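Local coordinates for 378aa long hypothetical citrate synthase (Sulfolobus tokodaii, PDB 1VGM), which is of unconfirmed function but belongs to the citrate synthase family, as a largely helical protein that assembles as two chains, at residues 58-61 against 62-66; 81-84 against 85-89; 110-114 against 115-119; 242-246 against 247-251; 326-329 against 330-333. All coordinates share one frame; numbering follows the deposited sequence.

Contact 1 (58-61 against 62-66); sequences PNRQ and QLNQI
A capping box between Asn-59 and Gln-62 starts helix 60-71. Asn-59, at the N-cap, turns its amide oxygen onto the first turn: OD1 accepts from Gln-62 N at 2.7 Å in a nearly straight bond (176°). In return Gln-62 OE1 takes the backbone N-H of Asn-59 at 2.9 Å, the donor lying in the carbonyl plane on a lone pair. The Asn-59 CG sits between its own N and carbonyl carbon (chi1 61°), which bends OD1 back over the helix start, and the two amide groups stack with their planes 22° apart. Behind the box, Leu-63 N donates to Asn-59 O at 2.8 Å, and Pro-58 lays its ring against the first turn, CG 3.9 Å from Leu-63 CB. Pro-58 and Gln-62 then rest on His-50 of helix 45-54, Leu-63 packs on Glu-46 and Glu-47 of that same helix, and Ile-375 of the second subunit covers Arg-60 and Leu-63.

Contact 2 (81-84 against 85-89); sequences ISTI and FSMPR
Phe-85 runs alongside Ile-81 at the end of helix 78-84, Ile-81 CG2 reaching Phe-85 CD2 at 3.7 Å. That methyl is brought to the ring by an Ile-81 chi1 of -59°, which sets CG2 opposite the backbone N. Ile-84 CG2 approaches the same CD2 obliquely, while Ile-81 O lies in the ring plane at its edge and accepts from Phe-85 N at 3.0 Å. At the next residue, Ser-86 OG sits between its backbone N and carbonyl carbon (chi1 75°), which brings it back to donate to Thr-83 O at 2.9 Å. Ser-86 N donates to Thr-83 O too, from the same face of the carbonyl. Ile-84 to Met-87 form a type I turn with a weak Met-87 N to Ile-84 O bond, bridged by water 1 between Ile-84 O and Met-87 O. Thr-83 CG2 meets Met-87 CE at 3.8 Å. Phe-85 packs on helix 117-139 at Asn-134 and Ala-138; Thr-83 rests against Thr-99 and Ile-103 of helix 93-108, its OG1 hydrogen-bonded to Thr-83 OG1 of the second subunit.

Contact 3 (110-114 against 115-119); sequences PKWNR and ATNKE
Asn-113 and Asn-117 exchange bonds across the entry to helix 117-139. Asn-117 OD1 accepts from Asn-113 N at 2.9 Å, the donor standing above the plane of the side-chain amide, and Asn-113 O takes Thr-116 N at 2.8 Å with a weak further bond from Asn-117 N. With CG opposite its backbone N (chi1 -176°), Asn-113 swings OD1 forward to Ala-115 N at 2.8 Å, in the plane of its side-chain carbonyl, an Asx turn. Trp-112 presents its ring edge to Asn-117, CE3 lying 3.6 Å from ND2 and the ring and amide planes nearly perpendicular (83°). Further out, water 2 donates to Asn-117 OD1 at 2.7 Å and to Lys-111 O, and accepts from Thr-116 OG1. Glu-352 takes the Asn-117 ND2, Ser-201 O holds Trp-112 NE1, and Met-203 of helix 203-214 packs on both side chains. The buried Asn-117 amide thus has partners at both ends, OD1 facing the loop and a water, ND2 facing a carboxylate, which probably fixes its flip.

Contact 4 (242-246 against 247-251); sequences WFEEK and IIKGK
The carbonyl oxygen of Phe-243 is gripped by two backbone N-H groups, Ile-247 N at 2.9 Å and Ile-248 N at 3.1 Å, where helix 239-249 widens into a pi-type turn. Ile-248 N lies in the carbonyl plane, whereas Ile-247 N stands above it. The wide pattern runs on, Lys-249 N donating to Glu-244 O at 2.8 Å and Gly-250 N to Glu-245 O. On the side of the helix, Ile-247 spans two rings. Its CB sits over the centre of the Phe-243 ring, 4.3 Å from the centroid and 1° off the normal, a CH-pi contact, while CD1 reaches both Phe-243 CD2 and Trp-242 CZ3. Phe-243 CG is anti to its N (chi1 -170°), which turns the ring along the helix toward Ile-247. Leu-299 and Thr-303 of helix 284-304 pack on Phe-243, and Glu-232 of helix 222-233 accepts from Trp-242 NE1. Elsewhere on the Phe-243 ring's rim, Ile-248 CD1 comes obliquely to within 3.7 Å of CE1.

Contact 5 (326-329 against 330-333); sequences FPIY and MFTS
The backbone of 326-329 turns through a short 3-10 segment into helix 331-353, Met-330 N donating to Pro-327 O and Phe-331 N to Ile-328 O, each at 3.0 Å and from above the carbonyl plane. Phe-331 CG, anti to the carbonyl carbon (chi1 -75°), brings the ring back against Ile-328, whose CA stands 3.7 Å from the ring centroid, a CH-pi contact over the face. Met-330 runs alongside Tyr-329, Met-330 CG lying 3.4 Å from Tyr-329 CE1. Its chain bends at chi2 and chi3, leaving SD obliquely beside the ring, 4.7 Å from the Tyr-329 centroid in a Met-aromatic contact. Pro-327 CG touches Met-330 CG at 3.7 Å and also lies over one face of the Tyr-329 ring, toward its rim. Beyond the turn, Tyr-136 of helix 117-139 packs on Pro-327, Tyr-329 and Met-330, while Tyr-329 OH bonds to Glu-140. Water 5 donates to Tyr-329 O at 2.8 Å and hydrogen-bonds to Ser-333 OG. Apolar and aromatic contacts thus surround the two backbone bonds, and a water serves the Tyr-329 carbonyl.

How the contacts relate
All five contacts are local and follow one another in series, so none nests in or crosses another. From the N terminus, contact 1 opens helix 60-71, contact 2 ends helix 78-84, contact 3 leads into helix 117-139, contact 4 lies at the end of helix 239-249 and contact 5 opens helix 331-353. Contacts 1 and 2 both touch the second subunit. Helix 117-139 begins in contact 3 and packs farther along on contacts 2 and 5, whose nearest atoms are about 6 Å apart. Helix 331-353, begun in contact 5, reaches contact 3, and helix 222-233 touches contacts 4 and 5. Contacts 1 and 4 lie on opposite sides of the chain's centre, their centres about 51 Å apart.

Contact 1 (58-61 against 62-66)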
loop_
_atom_site.group_PDB
_atom_site.type_symbol
_atom_site.label_atom_id
_atom_site.label_comp_id
_atom_site.label_asym_id
_atom_site.label_seq_id
_atom_site.Cartn_x
_atom_site.Cartn_y
_atom_site.Cartn_z
ATOM N N PRO A 58 18.126 9.244 24.052
ATOM C CA PRO A 58 19.151 8.259 24.402
ATOM C C PRO A 58 20.267 8.889 25.230
ATOM O O PRO A 58 20.564 10.076 25.083
ATOM C CB PRO A 58 19.649 7.781 23.048
ATOM C CG PRO A 58 19.546 9.012 22.198
ATOM C CD PRO A 58 18.304 9.752 22.678
ATOM N N ASN A 59 20.894 8.095 26.092
ATOM C CA ASN A 59 22.177 8.491 26.646
ATOM C C ASN A 59 23.251 8.236 25.607
ATOM O O ASN A 59 22.967 7.749 24.511
ATOM C CB ASN A 59 22.491 7.707 27.928
ATOM C CG ASN A 59 22.584 6.205 27.697
ATOM O OD1 ASN A 59 23.113 5.748 26.685
ATOM N ND2 ASN A 59 22.073 5.429 28.649
ATOM N N ARG A 60 24.485 8.563 25.953
ATOM C CA ARG A 60 25.577 8.475 25.000
ATOM C C ARG A 60 25.729 7.045 24.478
ATOM O O ARG A 60 25.959 6.835 23.289
ATOM C CB ARG A 60 26.881 8.941 25.656
ATOM C CG ARG A 60 28.127 8.749 24.793
ATOM C CD ARG A 60 28.213 9.803 23.701
ATOM N NE ARG A 60 28.342 11.146 24.257
ATOM C CZ ARG A 60 27.773 12.225 23.734
ATOM N NH1 ARG A 60 28.005 13.421 24.258
ATOM N NH2 ARG A 60 26.972 12.108 22.684
ATOM N N GLN A 61 25.601 6.060 25.363
ATOM C CA GLN A 61 25.768 4.670 24.951
ATOM C C GLN A 61 24.670 4.259 23.975
ATOM O O GLN A 61 24.953 3.690 22.916
ATOM C CB GLN A 61 25.746 3.742 26.166
ATOM C CG GLN A 61 26.781 4.097 27.222
ATOM C CD GLN A 61 26.187 4.900 28.370
ATOM O OE1 GLN A 61 25.811 4.335 29.403
ATOM N NE2 GLN A 61 26.094 6.221 28.193
ATOM N N GLN A 62 23.423 4.554 24.331
ATOM C CA GLN A 62 22.290 4.229 23.475
ATOM C C GLN A 62 22.356 4.953 22.131
ATOM O O GLN A 62 22.051 4.362 21.098
ATOM C CB GLN A 62 20.971 4.559 24.185
ATOM C CG GLN A 62 20.742 3.719 25.446
ATOM C CD GLN A 62 19.676 4.296 26.364
ATOM O OE1 GLN A 62 19.545 5.512 26.497
ATOM N NE2 GLN A 62 18.913 3.422 27.003
ATOM N N LEU A 63 22.754 6.224 22.140
ATOM C CA LEU A 63 22.894 6.984 20.896
ATOM C C LEU A 63 23.963 6.368 20.000
ATOM O O LEU A 63 23.796 6.298 18.786
ATOM C CB LEU A 63 23.253 8.441 21.193
ATOM C CG LEU A 63 23.528 9.390 20.015
ATOM C CD1 LEU A 63 22.373 9.385 19.030
ATOM C CD2 LEU A 63 23.753 10.792 20.548
ATOM N N ASN A 64 25.063 5.914 20.595
ATOM C CA ASN A 64 26.117 5.267 19.820
ATOM C C ASN A 64 25.659 3.933 19.234
ATOM O O ASN A 64 26.138 3.505 18.183
ATOM C CB ASN A 64 27.363 5.056 20.682
ATOM C CG ASN A 64 28.245 6.295 20.740
ATOM O OD1 ASN A 64 28.222 7.122 19.832
ATOM N ND2 ASN A 64 29.026 6.425 21.809
ATOM N N GLN A 65 24.723 3.281 19.906
ATOM C CA GLN A 65 24.140 2.071 19.362
ATOM C C GLN A 65 23.266 2.365 18.139
ATOM O O GLN A 65 23.353 1.658 17.137
ATOM C CB GLN A 65 23.346 1.344 20.455
ATOM C CG GLN A 65 24.260 0.708 21.504
ATOM C CD GLN A 65 23.518 0.116 22.688
ATOM O OE1 GLN A 65 22.636 0.747 23.268
ATOM N NE2 GLN A 65 23.885 -1.103 23.059
ATOM N N ILE A 66 22.446 3.414 18.205
ATOM C CA ILE A 66 21.689 3.859 17.034
ATOM C C ILE A 66 22.605 4.114 15.842
ATOM O O ILE A 66 22.364 3.608 14.748
ATOM C CB ILE A 66 20.912 5.171 17.300
ATOM C CG1 ILE A 66 19.934 4.982 18.462
ATOM C CG2 ILE A 66 20.147 5.587 16.032
ATOM C CD1 ILE A 66 18.805 4.015 18.153
#

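Contact 2 (81-84 against 85-89)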
loop_
_atom_site.group_PDB
_atom_site.type_symbol
_atom_site.label_atom_id
_atom_site.label_comp_id
_atom_site.label_asym_id
_atom_site.label_seq_id
_atom_site.Cartn_x
_atom_site.Cartn_y
_atom_site.Cartn_z
ATOM N N ILE A 81 19.396 -1.449 -7.054
ATOM C CA ILE A 81 20.153 -0.552 -7.912
ATOM C C ILE A 81 19.798 -0.853 -9.367
ATOM O O ILE A 81 19.478 0.043 -10.143
ATOM C CB ILE A 81 21.677 -0.735 -7.685
ATOM C CG1 ILE A 81 22.011 -0.446 -6.222
ATOM C CG2 ILE A 81 22.475 0.197 -8.606
ATOM C CD1 ILE A 81 21.656 0.968 -5.765
ATOM N N SER A 82 19.842 -2.131 -9.715
ATOM C CA SER A 82 19.598 -2.556 -11.080
ATOM C C SER A 82 18.254 -2.037 -11.581
ATOM O O SER A 82 18.148 -1.521 -12.689
ATOM C CB SER A 82 19.632 -4.083 -11.155
ATOM O OG SER A 82 19.263 -4.523 -12.447
ATOM N N THR A 83 17.223 -2.169 -10.756
ATOM C CA THR A 83 15.879 -1.777 -11.162
ATOM C C THR A 83 15.688 -0.259 -11.197
ATOM O O THR A 83 15.132 0.278 -12.154
ATOM C CB THR A 83 14.830 -2.390 -10.221
ATOM O OG1 THR A 83 14.847 -3.813 -10.372
ATOM C CG2 THR A 83 13.436 -1.850 -10.541
ATOM N N ILE A 84 16.141 0.426 -10.153
ATOM C CA ILE A 84 16.056 1.887 -10.085
ATOM C C ILE A 84 16.700 2.520 -11.318
ATOM O O ILE A 84 16.128 3.411 -11.965
ATOM C CB ILE A 84 16.766 2.416 -8.806
ATOM C CG1 ILE A 84 15.810 2.363 -7.616
ATOM C CG2 ILE A 84 17.261 3.838 -9.014
ATOM C CD1 ILE A 84 16.461 2.776 -6.298
ATOM N N PHE A 85 17.898 2.056 -11.644
ATOM C CA PHE A 85 18.667 2.669 -12.712
ATOM C C PHE A 85 18.223 2.232 -14.104
ATOM O O PHE A 85 18.709 2.757 -15.103
ATOM C CB PHE A 85 20.148 2.379 -12.496
ATOM C CG PHE A 85 20.787 3.289 -11.499
ATOM C CD1 PHE A 85 21.382 4.481 -11.911
ATOM C CD2 PHE A 85 20.691 3.018 -10.136
ATOM C CE1 PHE A 85 21.892 5.385 -10.988
ATOM C CE2 PHE A 85 21.198 3.913 -9.204
ATOM C CZ PHE A 85 21.791 5.112 -9.630
ATOM N N SER A 86 17.299 1.280 -14.178
ATOM C CA SER A 86 16.834 0.807 -15.479
ATOM C C SER A 86 15.532 1.483 -15.879
ATOM O O SER A 86 15.076 1.334 -17.005
ATOM C CB SER A 86 16.625 -0.706 -15.458
ATOM O OG SER A 86 15.442 -1.032 -14.751
ATOM N N MET A 87 14.931 2.225 -14.959
ATOM C CA MET A 87 13.663 2.878 -15.244
ATOM C C MET A 87 13.882 4.203 -15.953
ATOM O O MET A 87 14.957 4.797 -15.867
ATOM C CB MET A 87 12.877 3.095 -13.954
ATOM C CG MET A 87 11.946 1.936 -13.642
ATOM S SD MET A 87 10.930 2.255 -12.225
ATOM C CE MET A 87 12.006 1.697 -10.927
ATOM N N PRO A 88 12.868 4.672 -16.691
ATOM C CA PRO A 88 12.985 5.957 -17.378
ATOM C C PRO A 88 13.368 7.051 -16.393
ATOM O O PRO A 88 12.965 7.022 -15.229
ATOM C CB PRO A 88 11.593 6.172 -17.972
ATOM C CG PRO A 88 11.070 4.776 -18.175
ATOM C CD PRO A 88 11.589 4.004 -16.988
ATOM N N ARG A 89 14.152 8.012 -16.863
ATOM C CA ARG A 89 14.670 9.042 -15.984
ATOM C C ARG A 89 13.598 10.034 -15.557
ATOM O O ARG A 89 13.803 10.808 -14.621
ATOM C CB ARG A 89 15.836 9.758 -16.659
ATOM C CG ARG A 89 16.956 8.788 -17.009
ATOM C CD ARG A 89 18.305 9.456 -17.150
ATOM N NE ARG A 89 19.364 8.453 -17.221
ATOM C CZ ARG A 89 20.465 8.577 -17.957
ATOM N NH1 ARG A 89 20.633 9.645 -18.728
ATOM N NH2 ARG A 89 21.399 7.636 -17.917
HETATM O O HOH W 1 16.649 5.499 -14.008
#

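Contact 3 (110-114 against 115-119)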
loop_
_atom_site.group_PDB
_atom_site.type_symbol
_atom_site.label_atom_id
_atom_site.label_comp_id
_atom_site.label_asym_id
_atom_site.label_seq_id
_atom_site.Cartn_x
_atom_site.Cartn_y
_atom_site.Cartn_z
ATOM N N PRO A 110 11.449 -9.471 6.290
ATOM C CA PRO A 110 11.646 -9.613 7.738
ATOM C C PRO A 110 10.388 -10.073 8.469
ATOM O O PRO A 110 9.278 -9.652 8.141
ATOM C CB PRO A 110 12.080 -8.221 8.173
ATOM C CG PRO A 110 11.358 -7.312 7.213
ATOM C CD PRO A 110 11.369 -8.058 5.883
ATOM N N LYS A 111 10.576 -10.935 9.464
ATOM C CA LYS A 111 9.502 -11.310 10.374
ATOM C C LYS A 111 9.326 -10.253 11.452
ATOM O O LYS A 111 10.300 -9.636 11.895
ATOM C CB LYS A 111 9.815 -12.651 11.041
ATOM C CG LYS A 111 9.796 -13.844 10.102
ATOM C CD LYS A 111 10.119 -15.115 10.875
ATOM C CE LYS A 111 10.391 -16.293 9.956
ATOM N NZ LYS A 111 10.686 -17.514 10.759
ATOM N N TRP A 112 8.086 -10.053 11.881
ATOM C CA TRP A 112 7.826 -9.279 13.084
ATOM C C TRP A 112 8.290 -10.032 14.331
ATOM O O TRP A 112 8.045 -11.234 14.480
ATOM C CB TRP A 112 6.335 -8.971 13.204
ATOM C CG TRP A 112 5.818 -8.014 12.160
ATOM C CD1 TRP A 112 5.295 -8.333 10.941
ATOM C CD2 TRP A 112 5.737 -6.584 12.275
ATOM N NE1 TRP A 112 4.884 -7.187 10.287
ATOM C CE2 TRP A 112 5.142 -6.102 11.086
ATOM C CE3 TRP A 112 6.081 -5.668 13.281
ATOM C CZ2 TRP A 112 4.878 -4.740 10.878
ATOM C CZ3 TRP A 112 5.820 -4.310 13.071
ATOM C CH2 TRP A 112 5.222 -3.864 11.878
ATOM N N ASN A 113 8.948 -9.310 15.231
ATOM C CA ASN A 113 9.546 -9.909 16.424
ATOM C C ASN A 113 9.864 -8.768 17.380
ATOM O O ASN A 113 10.675 -7.900 17.067
ATOM C CB ASN A 113 10.839 -10.646 16.049
ATOM C CG ASN A 113 11.458 -11.366 17.221
ATOM O OD1 ASN A 113 11.536 -10.824 18.327
ATOM N ND2 ASN A 113 11.908 -12.596 16.992
ATOM N N ARG A 114 9.221 -8.750 18.537
ATOM C CA ARG A 114 9.350 -7.592 19.404
ATOM C C ARG A 114 10.767 -7.452 19.963
ATOM O O ARG A 114 11.137 -6.397 20.482
ATOM C CB ARG A 114 8.329 -7.665 20.542
ATOM C CG ARG A 114 8.424 -8.903 21.404
ATOM C CD ARG A 114 7.242 -8.976 22.365
ATOM N NE ARG A 114 7.233 -7.866 23.313
ATOM C CZ ARG A 114 8.187 -7.638 24.212
ATOM N NH1 ARG A 114 8.078 -6.615 25.051
ATOM N NH2 ARG A 114 9.252 -8.429 24.275
ATOM N N ALA A 115 11.570 -8.504 19.840
ATOM C CA ALA A 115 12.977 -8.409 20.223
ATOM C C ALA A 115 13.830 -7.719 19.158
ATOM O O ALA A 115 14.930 -7.265 19.456
ATOM C CB ALA A 115 13.545 -9.800 20.520
ATOM N N THR A 116 13.341 -7.636 17.923
ATOM C CA THR A 116 14.156 -7.039 16.861
ATOM C C THR A 116 13.474 -5.931 16.058
ATOM O O THR A 116 14.099 -5.320 15.185
ATOM C CB THR A 116 14.664 -8.108 15.854
ATOM O OG1 THR A 116 13.550 -8.802 15.287
ATOM C CG2 THR A 116 15.568 -9.108 16.539
ATOM N N ASN A 117 12.201 -5.669 16.334
ATOM C CA ASN A 117 11.442 -4.747 15.492
ATOM C C ASN A 117 12.096 -3.366 15.441
ATOM O O ASN A 117 12.147 -2.748 14.383
ATOM C CB ASN A 117 10.004 -4.615 15.996
ATOM C CG ASN A 117 9.127 -5.796 15.590
ATOM O OD1 ASN A 117 9.455 -6.535 14.669
ATOM N ND2 ASN A 117 8.005 -5.971 16.281
ATOM N N LYS A 118 12.592 -2.888 16.580
ATOM C CA LYS A 118 13.107 -1.523 16.682
ATOM C C LYS A 118 14.432 -1.399 15.945
ATOM O O LYS A 118 14.688 -0.405 15.264
ATOM C CB LYS A 118 13.315 -1.127 18.151
ATOM C CG LYS A 118 12.036 -0.755 18.887
ATOM C CD LYS A 118 12.302 -0.422 20.347
ATOM C CE LYS A 118 12.205 -1.658 21.225
ATOM N NZ LYS A 118 10.789 -2.038 21.490
ATOM N N GLU A 119 15.281 -2.408 16.093
ATOM C CA GLU A 119 16.544 -2.422 15.387
ATOM C C GLU A 119 16.307 -2.540 13.875
ATOM O O GLU A 119 17.023 -1.926 13.079
ATOM C CB GLU A 119 17.406 -3.580 15.894
ATOM C CG GLU A 119 17.854 -3.430 17.352
ATOM C CD GLU A 119 16.704 -3.542 18.359
ATOM O OE1 GLU A 119 15.769 -4.347 18.119
ATOM O OE2 GLU A 119 16.746 -2.825 19.393
HETATM O O HOH W 2 11.679 -7.559 13.481
HETATM O O HOH W 3 13.241 -4.287 19.165
HETATM O O HOH W 4 10.342 -3.905 19.641
#

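Contact 4 (242-246 against 247-251)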
loop_
_atom_site.group_PDB
_atom_site.type_symbol
_atom_site.label_atom_id
_atom_site.label_comp_id
_atom_site.label_asym_id
_atom_site.label_seq_id
_atom_site.Cartn_x
_atom_site.Cartn_y
_atom_site.Cartn_z
ATOM N N TRP A 242 1.035 39.225 -8.544
ATOM C CA TRP A 242 0.688 37.804 -8.623
ATOM C C TRP A 242 -0.394 37.445 -7.605
ATOM O O TRP A 242 -1.373 36.773 -7.926
ATOM C CB TRP A 242 1.936 36.950 -8.366
ATOM C CG TRP A 242 1.708 35.475 -8.463
ATOM C CD1 TRP A 242 1.879 34.690 -9.568
ATOM C CD2 TRP A 242 1.299 34.595 -7.403
ATOM N NE1 TRP A 242 1.605 33.376 -9.260
ATOM C CE2 TRP A 242 1.245 33.291 -7.940
ATOM C CE3 TRP A 242 0.992 34.781 -6.049
ATOM C CZ2 TRP A 242 0.896 32.174 -7.170
ATOM C CZ3 TRP A 242 0.643 33.667 -5.281
ATOM C CH2 TRP A 242 0.599 32.382 -5.848
ATOM N N PHE A 243 -0.205 37.900 -6.374
ATOM C CA PHE A 243 -1.144 37.617 -5.296
ATOM C C PHE A 243 -2.545 38.122 -5.624
ATOM O O PHE A 243 -3.530 37.407 -5.428
ATOM C CB PHE A 243 -0.648 38.268 -3.999
ATOM C CG PHE A 243 -1.400 37.838 -2.780
ATOM C CD1 PHE A 243 -2.557 38.505 -2.390
ATOM C CD2 PHE A 243 -0.947 36.776 -2.006
ATOM C CE1 PHE A 243 -3.256 38.108 -1.248
ATOM C CE2 PHE A 243 -1.640 36.370 -0.862
ATOM C CZ PHE A 243 -2.789 37.038 -0.480
ATOM N N GLU A 244 -2.640 39.358 -6.106
ATOM C CA GLU A 244 -3.945 39.947 -6.402
ATOM C C GLU A 244 -4.603 39.180 -7.552
ATOM O O GLU A 244 -5.802 38.904 -7.524
ATOM C CB GLU A 244 -3.795 41.430 -6.774
ATOM C CG GLU A 244 -5.097 42.098 -7.241
ATOM C CD GLU A 244 -6.116 42.283 -6.121
ATOM O OE1 GLU A 244 -7.318 42.482 -6.423
ATOM O OE2 GLU A 244 -5.718 42.236 -4.942
ATOM N N GLU A 245 -3.806 38.824 -8.553
ATOM C CA GLU A 245 -4.326 38.170 -9.747
ATOM C C GLU A 245 -4.771 36.736 -9.462
ATOM O O GLU A 245 -5.907 36.359 -9.750
ATOM C CB GLU A 245 -3.264 38.176 -10.847
ATOM C CG GLU A 245 -3.702 37.516 -12.144
ATOM C CD GLU A 245 -2.578 37.428 -13.158
ATOM O OE1 GLU A 245 -2.534 36.435 -13.914
ATOM O OE2 GLU A 245 -1.738 38.346 -13.208
ATOM N N LYS A 246 -3.876 35.933 -8.899
ATOM C CA LYS A 246 -4.148 34.510 -8.743
ATOM C C LYS A 246 -5.022 34.225 -7.531
ATOM O O LYS A 246 -5.926 33.391 -7.595
ATOM C CB LYS A 246 -2.838 33.734 -8.626
ATOM C CG LYS A 246 -2.019 33.728 -9.904
ATOM C CD LYS A 246 -2.757 33.015 -11.029
ATOM C CE LYS A 246 -1.796 32.421 -12.059
ATOM N NZ LYS A 246 -1.296 33.432 -13.035
ATOM N N ILE A 247 -4.757 34.921 -6.430
ATOM C CA ILE A 247 -5.378 34.577 -5.157
ATOM C C ILE A 247 -6.630 35.396 -4.847
ATOM O O ILE A 247 -7.666 34.831 -4.498
ATOM C CB ILE A 247 -4.368 34.717 -4.002
ATOM C CG1 ILE A 247 -3.217 33.737 -4.223
ATOM C CG2 ILE A 247 -5.042 34.428 -2.668
ATOM C CD1 ILE A 247 -2.049 33.966 -3.313
ATOM N N ILE A 248 -6.544 36.718 -4.980
ATOM C CA ILE A 248 -7.696 37.578 -4.705
ATOM C C ILE A 248 -8.734 37.549 -5.829
ATOM O O ILE A 248 -9.904 37.265 -5.588
ATOM C CB ILE A 248 -7.274 39.043 -4.471
ATOM C CG1 ILE A 248 -6.276 39.123 -3.309
ATOM C CG2 ILE A 248 -8.506 39.896 -4.164
ATOM C CD1 ILE A 248 -6.849 38.728 -1.955
ATOM N N LYS A 249 -8.310 37.842 -7.053
ATOM C CA LYS A 249 -9.230 37.832 -8.184
ATOM C C LYS A 249 -9.529 36.425 -8.689
ATOM O O LYS A 249 -10.682 36.089 -8.945
ATOM C CB LYS A 249 -8.674 38.680 -9.329
ATOM C CG LYS A 249 -8.667 40.170 -9.037
ATOM C CD LYS A 249 -8.266 40.963 -10.268
ATOM C CE LYS A 249 -9.336 40.883 -11.343
ATOM N NZ LYS A 249 -8.864 41.459 -12.635
ATOM N N GLY A 250 -8.490 35.606 -8.836
ATOM C CA GLY A 250 -8.675 34.256 -9.342
ATOM C C GLY A 250 -9.155 33.288 -8.273
ATOM O O GLY A 250 -9.402 32.111 -8.550
ATOM N N LYS A 251 -9.280 33.784 -7.046
ATOM C CA LYS A 251 -9.815 32.996 -5.935
ATOM C C LYS A 251 -9.189 31.599 -5.837
ATOM O O LYS A 251 -9.779 30.675 -5.274
ATOM C CB LYS A 251 -11.340 32.890 -6.058
ATOM C CG LYS A 251 -12.038 34.248 -6.140
ATOM C CD LYS A 251 -13.492 34.180 -5.685
ATOM C CE LYS A 251 -14.410 33.701 -6.800
ATOM N NZ LYS A 251 -15.837 33.621 -6.361
#

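Contact 5 (326-329 against 330-333)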
loop_
_atom_site.group_PDB
_atom_site.type_symbol
_atom_site.label_atom_id
_atom_site.label_comp_id
_atom_site.label_asym_id
_atom_site.label_seq_id
_atom_site.Cartn_x
_atom_site.Cartn_y
_atom_site.Cartn_z
ATOM N N PHE A 326 18.536 20.295 -3.814
ATOM C CA PHE A 326 17.603 19.315 -4.366
ATOM C C PHE A 326 16.695 19.901 -5.435
ATOM O O PHE A 326 16.135 20.979 -5.266
ATOM C CB PHE A 326 16.743 18.711 -3.261
ATOM C CG PHE A 326 17.463 17.704 -2.429
ATOM C CD1 PHE A 326 18.056 18.075 -1.230
ATOM C CD2 PHE A 326 17.577 16.388 -2.855
ATOM C CE1 PHE A 326 18.752 17.147 -0.460
ATOM C CE2 PHE A 326 18.272 15.448 -2.090
ATOM C CZ PHE A 326 18.861 15.832 -0.892
ATOM N N PRO A 327 16.529 19.182 -6.553
ATOM C CA PRO A 327 15.538 19.587 -7.550
ATOM C C PRO A 327 14.130 19.403 -6.999
ATOM O O PRO A 327 13.918 18.648 -6.050
ATOM C CB PRO A 327 15.826 18.665 -8.731
ATOM C CG PRO A 327 16.354 17.430 -8.090
ATOM C CD PRO A 327 17.156 17.895 -6.900
ATOM N N ILE A 328 13.176 20.106 -7.600
ATOM C CA ILE A 328 11.803 20.157 -7.115
ATOM C C ILE A 328 11.195 18.757 -7.061
ATOM O O ILE A 328 10.451 18.428 -6.131
ATOM C CB ILE A 328 10.940 21.060 -8.032
ATOM C CG1 ILE A 328 11.398 22.519 -7.884
ATOM C CG2 ILE A 328 9.459 20.912 -7.696
ATOM C CD1 ILE A 328 10.719 23.498 -8.838
ATOM N N TYR A 329 11.523 17.932 -8.053
ATOM C CA TYR A 329 10.945 16.598 -8.146
ATOM C C TYR A 329 11.385 15.680 -7.005
ATOM O O TYR A 329 10.922 14.545 -6.914
ATOM C CB TYR A 329 11.292 15.949 -9.494
ATOM C CG TYR A 329 12.760 15.599 -9.706
ATOM C CD1 TYR A 329 13.365 14.560 -8.996
ATOM C CD2 TYR A 329 13.529 16.281 -10.655
ATOM C CE1 TYR A 329 14.689 14.206 -9.222
ATOM C CE2 TYR A 329 14.863 15.933 -10.888
ATOM C CZ TYR A 329 15.433 14.893 -10.162
ATOM O OH TYR A 329 16.751 14.549 -10.364
ATOM N N MET A 330 12.273 16.166 -6.139
ATOM C CA MET A 330 12.694 15.371 -4.985
ATOM C C MET A 330 11.981 15.766 -3.681
ATOM O O MET A 330 12.115 15.088 -2.662
ATOM C CB MET A 330 14.209 15.471 -4.789
ATOM C CG MET A 330 15.049 14.754 -5.856
ATOM S SD MET A 330 14.839 12.959 -5.901
ATOM C CE MET A 330 15.220 12.498 -4.222
ATOM N N PHE A 331 11.225 16.856 -3.705
ATOM C CA PHE A 331 10.735 17.422 -2.456
ATOM C C PHE A 331 9.904 16.413 -1.657
ATOM O O PHE A 331 10.141 16.216 -0.467
ATOM C CB PHE A 331 9.920 18.689 -2.728
ATOM C CG PHE A 331 10.759 19.888 -3.094
ATOM C CD1 PHE A 331 12.125 19.761 -3.299
ATOM C CD2 PHE A 331 10.170 21.135 -3.284
ATOM C CE1 PHE A 331 12.897 20.857 -3.682
ATOM C CE2 PHE A 331 10.936 22.234 -3.667
ATOM C CZ PHE A 331 12.306 22.090 -3.872
ATOM N N THR A 332 8.950 15.754 -2.307
ATOM C CA THR A 332 8.113 14.791 -1.599
ATOM C C THR A 332 8.869 13.551 -1.127
ATOM O O THR A 332 8.524 12.962 -0.100
ATOM C CB THR A 332 6.907 14.363 -2.461
ATOM O OG1 THR A 332 6.008 15.475 -2.579
ATOM C CG2 THR A 332 6.161 13.189 -1.815
ATOM N N SER A 333 9.902 13.158 -1.865
ATOM C CA SER A 333 10.752 12.048 -1.436
ATOM C C SER A 333 11.473 12.388 -0.132
ATOM O O SER A 333 11.688 11.524 0.719
ATOM C CB SER A 333 11.794 11.720 -2.512
ATOM O OG SER A 333 11.174 11.272 -3.702
HETATM O O HOH W 5 9.625 13.236 -4.763
#